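Decapping nuclease RAI1 (Candida albicans, PDB 5BUD) hydrolyses NAD caps from the 5' ends of RNAs with the help of a divalent metal, and stabilises RAT1 and stimulates its exoribonuclease activity. Local coordinates at residues S64-I69 / V170-E175; K87-T90 / K95-S98; I304-N309 / E317-C322. One frame throughout, in Å; residues are numbered along the deposited sequence.

The three contacts lie far apart in the RAI1-like PD-(D/E)XK nuclease fold, their centres 33 to 38 Å from one another and their nearest atoms no closer than about 17 Å. Contact 1 joins the loop before helix 78-92 to helix 158-178, two regions distant in sequence; contact 2, which falls between them along the chain, links helix 78-92 to the loop leading into strand 100-103. Contact 3 follows later, between helix 302-307 and the approach to helix 322-339. Contact 1 belongs to the RNA- and manganese-binding site, through Y172 and E175, whereas the other two are local helix-to-loop connections, contact 2 about 23 Å and contact 3 about 12 Å from the RNA at their nearest atoms.

Contact 1. Residues S64-I69 / V170-E175; sequences SKFKKI and VGYKFE. With MN (manganese (II) ion), chain G; nucleotides of chain C.
F66 meets Y172 obliquely: its CZ comes within 3.6 Å of Y172 CD2, and the two rings neither stack nor form a T, their planes being turned 36° apart with centroids 5.7 Å from each other. With CG anti to the backbone N (chi1 -179°), the phenyl ring reaches from its loop to helix 158-178. A face of that ring is covered by K68, whose CB lies 3.8 Å above the plane, and Y169, also on the helix, meets F66 edge-to-face.

The tyrosine is held between protein and RNA. F66 CZ lies on one side of the Y172 ring plane, while on the opposite side the ribose of U1 of chain C rides over the face, its C4' 3.7 Å above the plane and offset toward the rim. The phenol OH comes 2.9 Å from O4' of the same sugar. That hydroxyl is also hydrogen-bonded to N202 ND2; because N202 OD1 takes the backbone N of I69, one asparagine ties both segments together and helps to fix the tyrosine ring.

Just before Y172 on the helix, G171 presents only backbone to the nucleotide, allowing its CA to approach O2' of U1 to 3.3 Å. About one turn past G171, the extended side chain of E175 carries OE1 to a manganese ion at 2.2 Å, which four waters also bind. The side chains of E224 and D226, which bind another manganese, lie about 7 Å from that of Y172. F66 thus backs a tyrosine that lines the RNA path beside the acidic, metal-binding active site of a PD-(D/E)XK nuclease of the DXO/Dom3Z family.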
loop_
_atom_site.group_PDB
_atom_site.type_symbol
_atom_site.label_atom_id
_atom_site.label_comp_id
_atom_site.label_asym_id
_atom_site.label_seq_id
_atom_site.Cartn_x
_atom_site.Cartn_y
_atom_site.Cartn_z
ATOM N N SER A 64 3.908 -23.353 10.932
ATOM C CA SER A 64 2.937 -23.800 11.952
ATOM C C SER A 64 2.875 -22.895 13.186
ATOM O O SER A 64 1.876 -22.908 13.902
ATOM C CB SER A 64 3.267 -25.228 12.401
ATOM O OG SER A 64 4.459 -25.213 13.156
ATOM N N LYS A 65 3.920 -22.112 13.443
ATOM C CA LYS A 65 3.911 -21.120 14.537
ATOM C C LYS A 65 3.600 -19.669 14.094
ATOM O O LYS A 65 3.749 -18.730 14.862
ATOM C CB LYS A 65 5.251 -21.116 15.242
ATOM C CG LYS A 65 5.784 -22.488 15.628
ATOM C CD LYS A 65 7.047 -22.379 16.480
ATOM C CE LYS A 65 8.078 -21.432 15.872
ATOM N NZ LYS A 65 9.483 -21.682 16.309
ATOM N N PHE A 66 3.210 -19.485 12.846
ATOM C CA PHE A 66 2.886 -18.158 12.323
ATOM C C PHE A 66 1.815 -17.467 13.186
ATOM O O PHE A 66 0.744 -18.016 13.386
ATOM C CB PHE A 66 2.422 -18.329 10.870
ATOM C CG PHE A 66 2.054 -17.048 10.149
ATOM C CD1 PHE A 66 2.616 -15.817 10.468
ATOM C CD2 PHE A 66 1.176 -17.106 9.088
ATOM C CE1 PHE A 66 2.250 -14.671 9.779
ATOM C CE2 PHE A 66 0.829 -15.967 8.372
ATOM C CZ PHE A 66 1.353 -14.751 8.727
ATOM N N LYS A 67 2.126 -16.283 13.707
ATOM C CA LYS A 67 1.145 -15.455 14.407
ATOM C C LYS A 67 0.477 -14.464 13.442
ATOM O O LYS A 67 1.025 -13.393 13.139
ATOM C CB LYS A 67 1.789 -14.710 15.562
ATOM C CG LYS A 67 0.800 -13.811 16.279
ATOM C CD LYS A 67 1.223 -13.499 17.701
ATOM C CE LYS A 67 0.158 -12.678 18.444
ATOM N NZ LYS A 67 0.358 -11.202 18.350
ATOM N N LYS A 68 -0.702 -14.850 12.965
ATOM C CA LYS A 68 -1.384 -14.184 11.870
ATOM C C LYS A 68 -2.560 -13.348 12.369
ATOM O O LYS A 68 -3.429 -13.866 13.064
ATOM C CB LYS A 68 -1.915 -15.262 10.954
ATOM C CG LYS A 68 -2.564 -14.788 9.668
ATOM C CD LYS A 68 -3.159 -15.985 8.961
ATOM C CE LYS A 68 -3.174 -15.805 7.461
ATOM N NZ LYS A 68 -4.001 -14.657 7.019
ATOM N N ILE A 69 -2.594 -12.064 12.023
ATOM C CA ILE A 69 -3.707 -11.215 12.442
ATOM C C ILE A 69 -4.979 -11.598 11.665
ATOM O O ILE A 69 -4.934 -11.810 10.453
ATOM C CB ILE A 69 -3.359 -9.711 12.341
ATOM C CG1 ILE A 69 -4.458 -8.863 12.978
ATOM C CG2 ILE A 69 -3.141 -9.265 10.901
ATOM C CD1 ILE A 69 -4.046 -7.432 13.245
ATOM N N VAL A 170 5.255 -17.085 3.170
ATOM C CA VAL A 170 6.591 -16.849 2.633
ATOM C C VAL A 170 6.918 -15.369 2.627
ATOM O O VAL A 170 8.028 -14.983 2.957
ATOM C CB VAL A 170 6.705 -17.481 1.220
ATOM C CG1 VAL A 170 7.803 -16.846 0.379
ATOM C CG2 VAL A 170 6.933 -18.997 1.345
ATOM N N GLY A 171 5.969 -14.534 2.204
ATOM C CA GLY A 171 6.198 -13.069 2.117
ATOM C C GLY A 171 6.645 -12.477 3.434
ATOM O O GLY A 171 7.541 -11.630 3.508
ATOM N N TYR A 172 5.966 -12.874 4.495
ATOM C CA TYR A 172 6.309 -12.405 5.849
ATOM C C TYR A 172 7.579 -13.042 6.375
ATOM O O TYR A 172 8.360 -12.402 7.055
ATOM C CB TYR A 172 5.146 -12.728 6.803
ATOM C CG TYR A 172 3.868 -12.019 6.451
ATOM C CD1 TYR A 172 3.795 -10.618 6.436
ATOM C CD2 TYR A 172 2.738 -12.736 6.138
ATOM C CE1 TYR A 172 2.620 -9.972 6.102
ATOM C CE2 TYR A 172 1.557 -12.107 5.820
ATOM C CZ TYR A 172 1.502 -10.727 5.803
ATOM O OH TYR A 172 0.297 -10.155 5.493
ATOM N N LYS A 173 7.825 -14.297 6.032
ATOM C CA LYS A 173 9.066 -14.959 6.463
ATOM C C LYS A 173 10.279 -14.275 5.846
ATOM O O LYS A 173 11.318 -14.078 6.494
ATOM C CB LYS A 173 9.037 -16.445 6.064
ATOM C CG LYS A 173 10.291 -17.239 6.442
ATOM C CD LYS A 173 10.467 -17.472 7.938
ATOM C CE LYS A 173 11.573 -18.502 8.172
ATOM N NZ LYS A 173 11.889 -18.649 9.621
ATOM N N PHE A 174 10.146 -13.877 4.582
ATOM C CA PHE A 174 11.221 -13.188 3.908
ATOM C C PHE A 174 11.550 -11.879 4.612
ATOM O O PHE A 174 12.733 -11.568 4.817
ATOM C CB PHE A 174 10.864 -12.956 2.418
ATOM C CG PHE A 174 11.932 -12.257 1.648
ATOM C CD1 PHE A 174 13.175 -12.850 1.458
ATOM C CD2 PHE A 174 11.700 -11.009 1.092
ATOM C CE1 PHE A 174 14.175 -12.195 0.741
ATOM C CE2 PHE A 174 12.693 -10.347 0.356
ATOM C CZ PHE A 174 13.939 -10.936 0.202
ATOM N N GLU A 175 10.516 -11.125 4.998
ATOM C CA GLU A 175 10.718 -9.908 5.735
ATOM C C GLU A 175 11.464 -10.179 7.036
ATOM O O GLU A 175 12.328 -9.407 7.431
ATOM C CB GLU A 175 9.395 -9.219 6.091
ATOM C CG GLU A 175 8.585 -8.669 4.935
ATOM C CD GLU A 175 7.229 -8.133 5.413
ATOM O OE1 GLU A 175 7.039 -8.055 6.637
ATOM O OE2 GLU A 175 6.345 -7.832 4.603
HETATM MN MN MN G . 5.617 -6.702 7.647
ATOM O OP3 U C 1 2.521 -5.475 0.155
ATOM P P U C 1 3.634 -6.236 0.787
ATOM O OP1 U C 1 4.593 -6.780 -0.221
ATOM O OP2 U C 1 4.237 -5.488 1.945
ATOM O "O5'" U C 1 2.857 -7.485 1.421
ATOM C "C5'" U C 1 3.460 -8.211 2.503
ATOM C "C4'" U C 1 3.109 -9.681 2.452
ATOM O "O4'" U C 1 1.764 -9.879 2.955
ATOM C "C3'" U C 1 3.097 -10.366 1.090
ATOM O "O3'" U C 1 4.418 -10.703 0.679
ATOM C "C2'" U C 1 2.264 -11.602 1.411
ATOM O "O2'" U C 1 2.960 -12.551 2.188
ATOM C "C1'" U C 1 1.190 -11.006 2.325
ATOM N N1 U C 1 -0.028 -10.588 1.615
ATOM C C2 U C 1 -0.939 -11.578 1.313
ATOM O O2 U C 1 -0.772 -12.740 1.622
ATOM N N3 U C 1 -2.067 -11.147 0.664
ATOM C C4 U C 1 -2.366 -9.857 0.277
ATOM O O4 U C 1 -3.426 -9.632 -0.305
ATOM C C5 U C 1 -1.366 -8.889 0.610
ATOM C C6 U C 1 -0.254 -9.279 1.245
ATOM P P U C 2 4.799 -10.933 -0.882
ATOM O OP1 U C 2 6.219 -11.388 -0.932
ATOM O OP2 U C 2 4.413 -9.719 -1.638
ATOM O "O5'" U C 2 3.810 -12.073 -1.385
ATOM C "C5'" U C 2 3.948 -13.457 -1.021
ATOM C "C4'" U C 2 2.736 -14.253 -1.465
ATOM O "O4'" U C 2 1.517 -13.717 -0.881
ATOM C "C3'" U C 2 2.427 -14.287 -2.954
ATOM O "O3'" U C 2 3.328 -15.181 -3.594
ATOM C "C2'" U C 2 0.981 -14.759 -2.925
ATOM O "O2'" U C 2 0.858 -16.121 -2.558
ATOM C "C1'" U C 2 0.432 -13.931 -1.768
ATOM N N1 U C 2 -0.132 -12.628 -2.160
ATOM C C2 U C 2 -1.431 -12.619 -2.645
ATOM O O2 U C 2 -2.099 -13.633 -2.768
ATOM N N3 U C 2 -1.906 -11.381 -3.001
ATOM C C4 U C 2 -1.237 -10.175 -2.918
ATOM O O4 U C 2 -1.810 -9.142 -3.259
ATOM C C5 U C 2 0.092 -10.266 -2.395
ATOM C C6 U C 2 0.584 -11.459 -2.037
HETATM O O HOH W 1 7.075 -6.379 9.514
HETATM O O HOH W 2 3.719 -5.533 8.552
HETATM O O HOH W 3 6.495 -4.672 6.718
HETATM O O HOH W 4 5.201 -8.674 8.693
#

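Contact 2. Residues K87-T90 / K95-S98; sequences KYET and KISS
E89 lays its carboxylate against the backbone of K95 and I96 and contributes the largest buried area of this contact. OE2 accepts the backbone N-H of I96 at 2.8 Å in an almost straight bond (170°), the nitrogen coming from above the carboxylate plane, 43° out of it. The same oxygen rests 3.3 Å from K95 CA. Extended beyond CG, the side chain spans the gap from the helix to the loop. Its other oxygen, OE1, faces helix 381-389, where R387 NE forms a salt bridge and W386 NE1 a hydrogen bond, so both oxygens of this buried group are engaged and its negative charge is probably well compensated.

The bond ties the end of helix 78-92 to the short link into strand 100-103, the connection from helix to strand within the PD-(D/E)XK nuclease fold, where a glutamate of the helix's last turn catches the returning main chain.

I96, the next most covered residue, lies across Y88 at about a right angle. Its CG1 approaches the ring's edge, near the ring plane, 3.8 Å from Y88 CD2, and CG1 also lies 3.7 Å from E89 OE2, forming an apolar flank to the hydrogen bond. Beyond the helix, I96 packs on L23 and F24 of strand 21-28 and on V220.

K95 lies beside E89 and points the same way, its side chain touching OE2 through CB at 3.6 Å; the outer chain carries NZ on to D129 O, to which it is hydrogen-bonded.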
loop_
_atom_site.group_PDB
_atom_site.type_symbol
_atom_site.label_atom_id
_atom_site.label_comp_id
_atom_site.label_asym_id
_atom_site.label_seq_id
_atom_site.Cartn_x
_atom_site.Cartn_y
_atom_site.Cartn_z
ATOM N N LYS A 87 -2.209 14.251 16.886
ATOM C CA LYS A 87 -0.902 14.430 17.530
ATOM C C LYS A 87 0.037 15.338 16.745
ATOM O O LYS A 87 0.641 16.274 17.316
ATOM C CB LYS A 87 -0.242 13.087 17.765
ATOM C CG LYS A 87 1.021 13.164 18.601
ATOM C CD LYS A 87 1.438 11.781 19.091
ATOM C CE LYS A 87 2.743 11.839 19.872
ATOM N NZ LYS A 87 3.819 12.434 19.041
ATOM N N TYR A 88 0.163 15.082 15.433
ATOM C CA TYR A 88 1.057 15.866 14.589
ATOM C C TYR A 88 0.573 17.281 14.470
ATOM O O TYR A 88 1.343 18.220 14.605
ATOM C CB TYR A 88 1.162 15.238 13.179
ATOM C CG TYR A 88 2.041 16.006 12.192
ATOM C CD1 TYR A 88 3.434 16.022 12.322
ATOM C CD2 TYR A 88 1.482 16.674 11.110
ATOM C CE1 TYR A 88 4.235 16.717 11.415
ATOM C CE2 TYR A 88 2.269 17.365 10.194
ATOM C CZ TYR A 88 3.637 17.389 10.354
ATOM O OH TYR A 88 4.390 18.073 9.432
ATOM N N GLU A 89 -0.706 17.448 14.161
ATOM C CA GLU A 89 -1.245 18.767 13.929
ATOM C C GLU A 89 -1.236 19.609 15.218
ATOM O O GLU A 89 -1.140 20.818 15.149
ATOM C CB GLU A 89 -2.659 18.671 13.353
ATOM C CG GLU A 89 -2.742 18.060 11.941
ATOM C CD GLU A 89 -4.162 18.054 11.364
ATOM O OE1 GLU A 89 -5.157 18.115 12.145
ATOM O OE2 GLU A 89 -4.291 18.017 10.108
ATOM N N THR A 90 -1.361 18.957 16.374
ATOM C CA THR A 90 -1.349 19.654 17.651
ATOM C C THR A 90 0.062 20.233 17.836
ATOM O O THR A 90 0.194 21.412 18.155
ATOM C CB THR A 90 -1.811 18.745 18.820
ATOM O OG1 THR A 90 -3.199 18.415 18.661
ATOM C CG2 THR A 90 -1.633 19.447 20.174
ATOM N N LYS A 95 -3.579 22.489 10.911
ATOM C CA LYS A 95 -3.956 21.303 10.130
ATOM C C LYS A 95 -2.964 21.048 8.972
ATOM O O LYS A 95 -2.337 21.976 8.456
ATOM C CB LYS A 95 -5.388 21.408 9.608
ATOM C CG LYS A 95 -5.547 22.327 8.409
ATOM C CD LYS A 95 -6.727 21.936 7.534
ATOM C CE LYS A 95 -7.862 22.921 7.596
ATOM N NZ LYS A 95 -8.822 22.690 6.485
ATOM N N ILE A 96 -2.838 19.790 8.564
ATOM C CA ILE A 96 -1.987 19.442 7.413
ATOM C C ILE A 96 -2.647 20.003 6.167
ATOM O O ILE A 96 -3.866 19.927 6.016
ATOM C CB ILE A 96 -1.877 17.911 7.245
ATOM C CG1 ILE A 96 -1.104 17.290 8.405
ATOM C CG2 ILE A 96 -1.207 17.557 5.918
ATOM C CD1 ILE A 96 -1.349 15.810 8.589
ATOM N N SER A 97 -1.873 20.527 5.238
ATOM C CA SER A 97 -2.501 21.087 4.071
ATOM C C SER A 97 -2.557 20.022 2.990
ATOM O O SER A 97 -1.532 19.458 2.598
ATOM C CB SER A 97 -1.769 22.339 3.586
ATOM O OG SER A 97 -0.589 21.989 2.921
ATOM N N SER A 98 -3.761 19.752 2.504
ATOM C CA SER A 98 -3.953 18.730 1.473
ATOM C C SER A 98 -5.372 18.819 0.984
ATOM O O SER A 98 -6.266 19.365 1.687
ATOM C CB SER A 98 -3.691 17.328 2.055
ATOM O OG SER A 98 -3.853 16.285 1.110
#

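Contact 3. Residues I304-N309 / E317-C322; sequences ILIKNN and EKKINC
K319 sends its ammonium group to the main chain of I306, in the last turn of helix 302-307. NZ gives a 2.8 Å hydrogen bond to I306 O, arriving from above the carbonyl plane, 38° out of it, with a C=O...N angle of 140°. The bend at chi2 (70°) steers an otherwise extended chain toward the helix. NZ also donates to a water at 3.0 Å, and that water in turn donates to N309 O at 2.6 Å, so the lysine holds the last helical turn directly and the chain just beyond it, at N309, through solvent. A salt bridge to E262 on helix 255-275 and a hydrogen bond to T312 O bring the acceptors round NZ to four, one more than its N-H groups, so at least two probably share a proton; the amine probably stays protonated.

I320 follows with apolar contact. I306 crosses it obliquely, the CG2 methyls meeting at 4.0 Å, and I306 CG2 also lies 3.4 Å from the backbone O of I320. Behind the pair is helix 255-275, where I320 packs on F266.

At N321 the link is again through solvent: ND2 donates to a water at 2.8 Å, which also accepts from K307 NZ at 3.2 Å. Its OD1 accepts the backbone N-H of N324, making N321 the side-chain N-cap of helix 322-339.

C322 closes the segment, SG standing 4.1 Å from CD1 at the far end of the I306 side chain, with W269 against it. I306 is thus touched by K319 at its carbonyl and by I320 and C322 along its branches. The result is a loop between helices 302-307 and 322-339, folded back on the first helix, packed on helix 255-275 and entering the second through its N-cap.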
loop_
_atom_site.group_PDB
_atom_site.type_symbol
_atom_site.label_atom_id
_atom_site.label_comp_id
_atom_site.label_asym_id
_atom_site.label_seq_id
_atom_site.Cartn_x
_atom_site.Cartn_y
_atom_site.Cartn_z
ATOM N N ILE A 304 11.480 2.131 -17.407
ATOM C CA ILE A 304 12.389 1.823 -18.524
ATOM C C ILE A 304 12.513 0.333 -18.753
ATOM O O ILE A 304 12.609 -0.136 -19.889
ATOM C CB ILE A 304 13.791 2.424 -18.257
ATOM C CG1 ILE A 304 13.764 3.920 -18.540
ATOM C CG2 ILE A 304 14.861 1.788 -19.130
ATOM C CD1 ILE A 304 14.914 4.677 -17.920
ATOM N N LEU A 305 12.564 -0.425 -17.665
ATOM C CA LEU A 305 12.708 -1.858 -17.760
ATOM C C LEU A 305 11.479 -2.454 -18.439
ATOM O O LEU A 305 11.598 -3.348 -19.278
ATOM C CB LEU A 305 12.907 -2.470 -16.373
ATOM C CG LEU A 305 14.117 -1.999 -15.572
ATOM C CD1 LEU A 305 14.151 -2.729 -14.232
ATOM C CD2 LEU A 305 15.391 -2.230 -16.363
ATOM N N ILE A 306 10.307 -1.977 -18.043
ATOM C CA ILE A 306 9.053 -2.433 -18.607
ATOM C C ILE A 306 8.958 -2.020 -20.105
ATOM O O ILE A 306 8.638 -2.824 -20.921
ATOM C CB ILE A 306 7.856 -1.870 -17.840
ATOM C CG1 ILE A 306 7.755 -2.539 -16.452
ATOM C CG2 ILE A 306 6.565 -2.036 -18.661
ATOM C CD1 ILE A 306 6.703 -1.933 -15.569
ATOM N N LYS A 307 9.243 -0.765 -20.421
ATOM C CA LYS A 307 9.087 -0.255 -21.777
ATOM C C LYS A 307 10.002 -0.980 -22.771
ATOM O O LYS A 307 9.619 -1.159 -23.925
ATOM C CB LYS A 307 9.350 1.247 -21.805
ATOM C CG LYS A 307 9.226 1.911 -23.172
ATOM C CD LYS A 307 9.598 3.378 -23.087
ATOM C CE LYS A 307 9.191 4.143 -24.340
ATOM N NZ LYS A 307 9.094 5.585 -23.979
ATOM N N ASN A 308 11.170 -1.429 -22.306
ATOM C CA ASN A 308 12.217 -1.994 -23.162
ATOM C C ASN A 308 12.435 -3.500 -23.090
ATOM O O ASN A 308 13.402 -4.020 -23.664
ATOM C CB ASN A 308 13.530 -1.299 -22.830
ATOM C CG ASN A 308 13.523 0.149 -23.228
ATOM O OD1 ASN A 308 13.749 0.477 -24.398
ATOM N ND2 ASN A 308 13.256 1.031 -22.287
ATOM N N ASN A 309 11.551 -4.213 -22.401
ATOM C CA ASN A 309 11.665 -5.647 -22.347
ATOM C C ASN A 309 11.237 -6.258 -23.694
ATOM O O ASN A 309 10.067 -6.153 -24.066
ATOM C CB ASN A 309 10.777 -6.190 -21.237
ATOM C CG ASN A 309 11.011 -7.644 -20.962
ATOM O OD1 ASN A 309 11.340 -8.405 -21.855
ATOM N ND2 ASN A 309 10.836 -8.047 -19.693
ATOM N N GLU A 317 -2.910 -0.945 -26.227
ATOM C CA GLU A 317 -3.940 -0.957 -25.174
ATOM C C GLU A 317 -3.615 -1.925 -24.017
ATOM O O GLU A 317 -3.940 -1.630 -22.870
ATOM C CB GLU A 317 -5.324 -1.292 -25.766
ATOM C CG GLU A 317 -6.509 -0.903 -24.886
ATOM C CD GLU A 317 -6.876 0.573 -24.953
ATOM O OE1 GLU A 317 -6.339 1.293 -25.819
ATOM O OE2 GLU A 317 -7.724 1.016 -24.138
ATOM N N LYS A 318 -2.991 -3.064 -24.320
ATOM C CA LYS A 318 -2.654 -4.070 -23.301
ATOM C C LYS A 318 -1.238 -3.976 -22.701
ATOM O O LYS A 318 -0.999 -4.503 -21.633
ATOM C CB LYS A 318 -2.888 -5.492 -23.828
ATOM C CG LYS A 318 -4.148 -6.152 -23.265
ATOM C CD LYS A 318 -4.412 -7.553 -23.826
ATOM C CE LYS A 318 -3.231 -8.510 -23.672
ATOM N NZ LYS A 318 -2.689 -8.569 -22.286
ATOM N N LYS A 319 -0.308 -3.329 -23.382
ATOM C CA LYS A 319 1.090 -3.250 -22.914
ATOM C C LYS A 319 1.200 -2.252 -21.769
ATOM O O LYS A 319 0.831 -1.093 -21.928
ATOM C CB LYS A 319 2.016 -2.839 -24.076
ATOM C CG LYS A 319 3.419 -2.394 -23.674
ATOM C CD LYS A 319 4.259 -3.535 -23.155
ATOM C CE LYS A 319 5.523 -3.032 -22.473
ATOM N NZ LYS A 319 6.367 -4.121 -21.876
ATOM N N ILE A 320 1.670 -2.702 -20.608
ATOM C CA ILE A 320 1.877 -1.796 -19.462
ATOM C C ILE A 320 2.796 -0.617 -19.812
ATOM O O ILE A 320 3.898 -0.797 -20.282
ATOM C CB ILE A 320 2.442 -2.531 -18.212
ATOM C CG1 ILE A 320 1.364 -3.447 -17.626
ATOM C CG2 ILE A 320 2.863 -1.518 -17.152
ATOM C CD1 ILE A 320 1.884 -4.490 -16.653
ATOM N N ASN A 321 2.293 0.581 -19.574
ATOM C CA ASN A 321 3.041 1.815 -19.718
ATOM C C ASN A 321 2.809 2.723 -18.510
ATOM O O ASN A 321 1.687 3.194 -18.251
ATOM C CB ASN A 321 2.596 2.535 -20.977
ATOM C CG ASN A 321 3.348 3.821 -21.190
ATOM O OD1 ASN A 321 3.053 4.826 -20.565
ATOM N ND2 ASN A 321 4.331 3.795 -22.085
ATOM N N CYS A 322 3.890 3.014 -17.801
ATOM C CA CYS A 322 3.791 3.716 -16.520
ATOM C C CYS A 322 3.313 5.141 -16.678
ATOM O O CYS A 322 2.536 5.614 -15.863
ATOM C CB CYS A 322 5.130 3.658 -15.792
ATOM S SG CYS A 322 5.558 2.003 -15.231
HETATM O O HOH W 5 6.397 5.679 -22.230
HETATM O O HOH W 6 8.141 -4.448 -24.272
#